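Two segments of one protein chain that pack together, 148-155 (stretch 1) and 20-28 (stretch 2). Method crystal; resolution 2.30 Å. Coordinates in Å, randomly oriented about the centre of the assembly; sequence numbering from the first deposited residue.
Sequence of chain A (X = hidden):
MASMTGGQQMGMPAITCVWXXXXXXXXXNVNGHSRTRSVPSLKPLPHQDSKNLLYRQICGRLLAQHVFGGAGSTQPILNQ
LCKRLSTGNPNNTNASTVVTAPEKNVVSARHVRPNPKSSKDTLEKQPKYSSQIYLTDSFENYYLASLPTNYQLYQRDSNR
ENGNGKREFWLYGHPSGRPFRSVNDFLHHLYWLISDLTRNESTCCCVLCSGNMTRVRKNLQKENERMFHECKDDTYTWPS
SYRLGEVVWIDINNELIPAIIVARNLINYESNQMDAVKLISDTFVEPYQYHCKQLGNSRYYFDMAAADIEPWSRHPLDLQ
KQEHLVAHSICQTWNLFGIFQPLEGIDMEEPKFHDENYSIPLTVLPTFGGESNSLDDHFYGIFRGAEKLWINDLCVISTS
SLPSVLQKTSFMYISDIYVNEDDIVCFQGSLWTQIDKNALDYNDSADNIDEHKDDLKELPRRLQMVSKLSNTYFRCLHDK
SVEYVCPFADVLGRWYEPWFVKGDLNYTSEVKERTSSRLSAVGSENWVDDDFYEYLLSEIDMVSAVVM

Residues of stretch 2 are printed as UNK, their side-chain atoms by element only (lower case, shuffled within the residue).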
# COMPACT_ATOMS: atom_id res chain seq x y z
N PRO A 148 -22.00 -12.31 -15.92
CA PRO A 148 -21.26 -13.57 -16.01
C PRO A 148 -22.17 -14.70 -16.45
O PRO A 148 -23.33 -14.79 -16.03
CB PRO A 148 -20.73 -13.79 -14.59
CG PRO A 148 -20.80 -12.44 -13.93
CD PRO A 148 -21.95 -11.73 -14.57
N THR A 149 -21.65 -15.57 -17.32
CA THR A 149 -22.42 -16.68 -17.86
C THR A 149 -23.19 -17.39 -16.75
O THR A 149 -22.66 -17.65 -15.67
CB THR A 149 -21.48 -17.67 -18.57
OG1 THR A 149 -20.90 -17.03 -19.71
CG2 THR A 149 -22.23 -18.92 -19.02
N ASN A 150 -24.46 -17.69 -17.04
CA ASN A 150 -25.38 -18.45 -16.19
C ASN A 150 -25.91 -17.66 -15.00
O ASN A 150 -26.54 -18.25 -14.12
CB ASN A 150 -24.75 -19.75 -15.68
CG ASN A 150 -24.67 -20.82 -16.75
OD1 ASN A 150 -24.71 -20.52 -17.94
ND2 ASN A 150 -24.56 -22.07 -16.33
N TYR A 151 -25.69 -16.35 -14.95
CA TYR A 151 -26.32 -15.50 -13.94
C TYR A 151 -27.53 -14.80 -14.55
O TYR A 151 -27.50 -14.37 -15.71
CB TYR A 151 -25.34 -14.46 -13.39
CG TYR A 151 -24.41 -15.00 -12.32
CD1 TYR A 151 -23.26 -15.70 -12.66
CD2 TYR A 151 -24.69 -14.80 -10.97
CE1 TYR A 151 -22.41 -16.19 -11.68
CE2 TYR A 151 -23.85 -15.29 -9.99
CZ TYR A 151 -22.71 -15.98 -10.35
OH TYR A 151 -21.87 -16.47 -9.37
N GLN A 152 -28.60 -14.70 -13.77
CA GLN A 152 -29.86 -14.12 -14.22
C GLN A 152 -30.33 -13.07 -13.23
O GLN A 152 -30.38 -13.33 -12.02
CB GLN A 152 -30.93 -15.20 -14.40
CG GLN A 152 -32.24 -14.70 -15.00
CD GLN A 152 -32.07 -14.22 -16.43
OE1 GLN A 152 -32.33 -13.05 -16.73
NE2 GLN A 152 -31.64 -15.11 -17.31
N LEU A 153 -30.67 -11.89 -13.73
CA LEU A 153 -31.13 -10.78 -12.91
C LEU A 153 -32.65 -10.76 -12.84
O LEU A 153 -33.34 -11.20 -13.77
CB LEU A 153 -30.61 -9.46 -13.47
CG LEU A 153 -30.94 -8.19 -12.68
CD1 LEU A 153 -30.21 -8.17 -11.35
CD2 LEU A 153 -30.59 -6.96 -13.51
N TYR A 154 -33.17 -10.25 -11.72
CA TYR A 154 -34.61 -10.21 -11.49
C TYR A 154 -34.97 -8.96 -10.71
O TYR A 154 -34.15 -8.42 -9.96
CB TYR A 154 -35.10 -11.43 -10.71
CG TYR A 154 -34.91 -12.75 -11.41
CD1 TYR A 154 -33.68 -13.40 -11.39
CD2 TYR A 154 -35.96 -13.36 -12.09
CE1 TYR A 154 -33.51 -14.62 -12.02
CE2 TYR A 154 -35.79 -14.57 -12.73
CZ TYR A 154 -34.56 -15.20 -12.69
OH TYR A 154 -34.39 -16.40 -13.33
N GLN A 155 -36.20 -8.50 -10.90
CA GLN A 155 -36.82 -7.50 -10.03
C GLN A 155 -37.82 -8.21 -9.13
O GLN A 155 -38.66 -8.98 -9.60
CB GLN A 155 -37.54 -6.42 -10.85
CG GLN A 155 -38.00 -5.23 -10.02
CD GLN A 155 -38.69 -4.16 -10.84
OE1 GLN A 155 -38.10 -3.15 -11.20
NE2 GLN A 155 -39.97 -4.39 -11.15
N UNK A 20 -16.76 -18.10 -15.29
CA UNK A 20 -17.91 -17.93 -14.42
C UNK A 20 -18.25 -19.25 -13.74
O UNK A 20 -18.23 -20.30 -14.38
c UNK A 20 -19.13 -17.41 -15.20
o UNK A 20 -20.32 -17.60 -14.46
N UNK A 21 -18.57 -19.18 -12.45
CA UNK A 21 -19.05 -20.32 -11.70
C UNK A 21 -20.57 -20.43 -11.72
O UNK A 21 -21.13 -21.28 -11.02
o UNK A 21 -19.31 -19.19 -8.24
c UNK A 21 -18.57 -20.24 -10.25
c UNK A 21 -19.22 -19.10 -9.48
o UNK A 21 -19.63 -18.11 -10.12
N UNK A 22 -21.25 -19.59 -12.51
CA UNK A 22 -22.70 -19.58 -12.49
C UNK A 22 -23.28 -20.92 -12.92
O UNK A 22 -22.72 -21.64 -13.74
N UNK A 23 -24.44 -21.24 -12.33
CA UNK A 23 -25.16 -22.46 -12.65
C UNK A 23 -26.58 -22.09 -13.04
O UNK A 23 -27.33 -21.53 -12.24
n UNK A 23 -23.43 -26.32 -11.00
c UNK A 23 -25.17 -23.43 -11.46
c UNK A 23 -23.81 -25.15 -10.20
n UNK A 23 -25.50 -27.37 -10.90
c UNK A 23 -23.78 -23.87 -11.03
n UNK A 23 -23.77 -28.33 -12.05
c UNK A 23 -24.24 -27.33 -11.31
N UNK A 24 -26.95 -22.41 -14.29
CA UNK A 24 -28.27 -22.05 -14.79
C UNK A 24 -29.38 -22.66 -13.95
O UNK A 24 -30.46 -22.07 -13.82
c UNK A 24 -28.41 -22.50 -16.25
o UNK A 24 -28.33 -23.91 -16.35
N UNK A 25 -29.15 -23.84 -13.37
CA UNK A 25 -30.21 -24.55 -12.65
C UNK A 25 -30.41 -24.05 -11.22
O UNK A 25 -31.10 -24.72 -10.45
o UNK A 25 -28.19 -27.58 -12.05
o UNK A 25 -28.06 -25.55 -11.23
c UNK A 25 -28.63 -26.41 -11.92
c UNK A 25 -29.92 -26.06 -12.64
N UNK A 26 -29.84 -22.91 -10.86
CA UNK A 26 -30.24 -22.22 -9.64
C UNK A 26 -31.33 -21.19 -9.89
O UNK A 26 -31.91 -20.67 -8.93
c UNK A 26 -27.94 -22.49 -8.63
o UNK A 26 -28.53 -20.51 -9.89
c UNK A 26 -29.04 -21.50 -8.99
N UNK A 27 -31.58 -20.92 -11.15
CA UNK A 27 -32.58 -19.97 -11.52
C UNK A 27 -33.92 -20.43 -11.01
O UNK A 27 -34.17 -21.62 -10.91
c UNK A 27 -31.45 -18.34 -17.22
c UNK A 27 -31.19 -18.84 -14.93
c UNK A 27 -31.99 -18.80 -16.06
c UNK A 27 -29.87 -18.41 -15.02
n UNK A 27 -29.32 -18.54 -13.79
c UNK A 27 -32.63 -19.77 -13.02
c UNK A 27 -30.25 -19.04 -12.95
c UNK A 27 -29.33 -17.94 -16.19
c UNK A 27 -31.40 -19.24 -13.59
c UNK A 27 -30.14 -17.92 -17.28
N UNK A 28 -34.78 -19.41 -10.67
CA UNK A 28 -36.08 -19.87 -10.16
C UNK A 28 -37.21 -19.91 -11.18
O UNK A 28 -37.06 -19.45 -12.29
c UNK A 28 -36.38 -18.86 -9.08
c UNK A 28 -34.77 -17.89 -10.58
c UNK A 28 -35.80 -17.59 -9.56

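Position 20 carries one carbon and then one oxygen. The oxygen lies 2.6 Å from Thr149 O and 3.8 Å from Pro148 CB, room for a small hydroxyl; this is the pattern of a serine. As Ser20, it donates through OG to Thr149 O and accepts from the backbone N of position 22 at 2.9 Å, so one short side chain ties the turn of stretch 1 to the backbone of its own loop.

Position 21 has two carbons, the second bearing two oxygens: a carboxylate bonded directly to CB. Its CA-to-CB bond points away, yet the end of the side chain returns, and one of the oxygens lies 2.9 Å from Tyr151 OH, at the edge of the tyrosine ring. This is Asp21, whose OD1 accepts a hydrogen bond from that hydroxyl.

Position 22 has no side-chain atoms. Its CA lies 3.5 Å from Tyr151 CE1 and 3.7 Å from Thr149 O; an ideal CB would clash with Thr149 O, at 2.5 Å, and with Tyr151 CD1, at 2.9 Å. This is Gly22, and the bare backbone lets the two stretches approach here.

Position 23 shows three carbons, a nitrogen, then a carbon carrying two more nitrogens, a guanidinium. Its CA-to-CB bond points away from stretch 1, and its backbone N is 3.7 Å from Asn150 CB. This is Arg23; its exposed side chain leaves the contact to the backbone, and its guanidinium can pair with the carboxylate of position 25.

Position 24 has one carbon and one oxygen. Its CB lies 3.9 Å from Asn150 ND2, a marginal contact that asks little of the side chain; it is Ser24.

Position 25, again two carbons ending in two oxygens, makes no contact across the interface. It is Asp25; its OD2 forms a salt bridge with Arg23 NH1 at 2.9 Å.

Position 26 branches at its first carbon into an oxygen and a carbon and is also out of contact: Thr26. It donates from OG1 to Arg23 O at 2.8 Å, bracing the local bend.

Position 27 bears one carbon and fused five- and six-membered rings containing one nitrogen, an indole. The nitrogen lies 2.8 Å from Asn150 O, while Gln152 CB sits over the six-membered ring, 3.6 Å from its centroid. This is Trp27, whose NE1 donates to Asn150 O; it thus offers a polar edge and a broad face together.

Position 28 has three carbons closing onto the backbone N. One of them lies over one face of the Tyr154 ring, so the ring packs on the tyrosine. It is Pro28, with CD 3.4 Å from Tyr154 CZ and Tyr154 OH 3.2 Å from Pro28 CD.

The contact joins a type II turn, Pro148 to Tyr151, and the strand after it to an irregular segment. Hydrogen bonds from Ser20 and Trp27 satisfy turn carbonyls, Tyr151 OH donates to Asp21 OD1, Asn150 ND2 adds a weak one to Gly22 O, and Trp27 and Pro28 extend the packing along Gln152 and Tyr154.

Stretch 2 20-28: SDGRSDTWP
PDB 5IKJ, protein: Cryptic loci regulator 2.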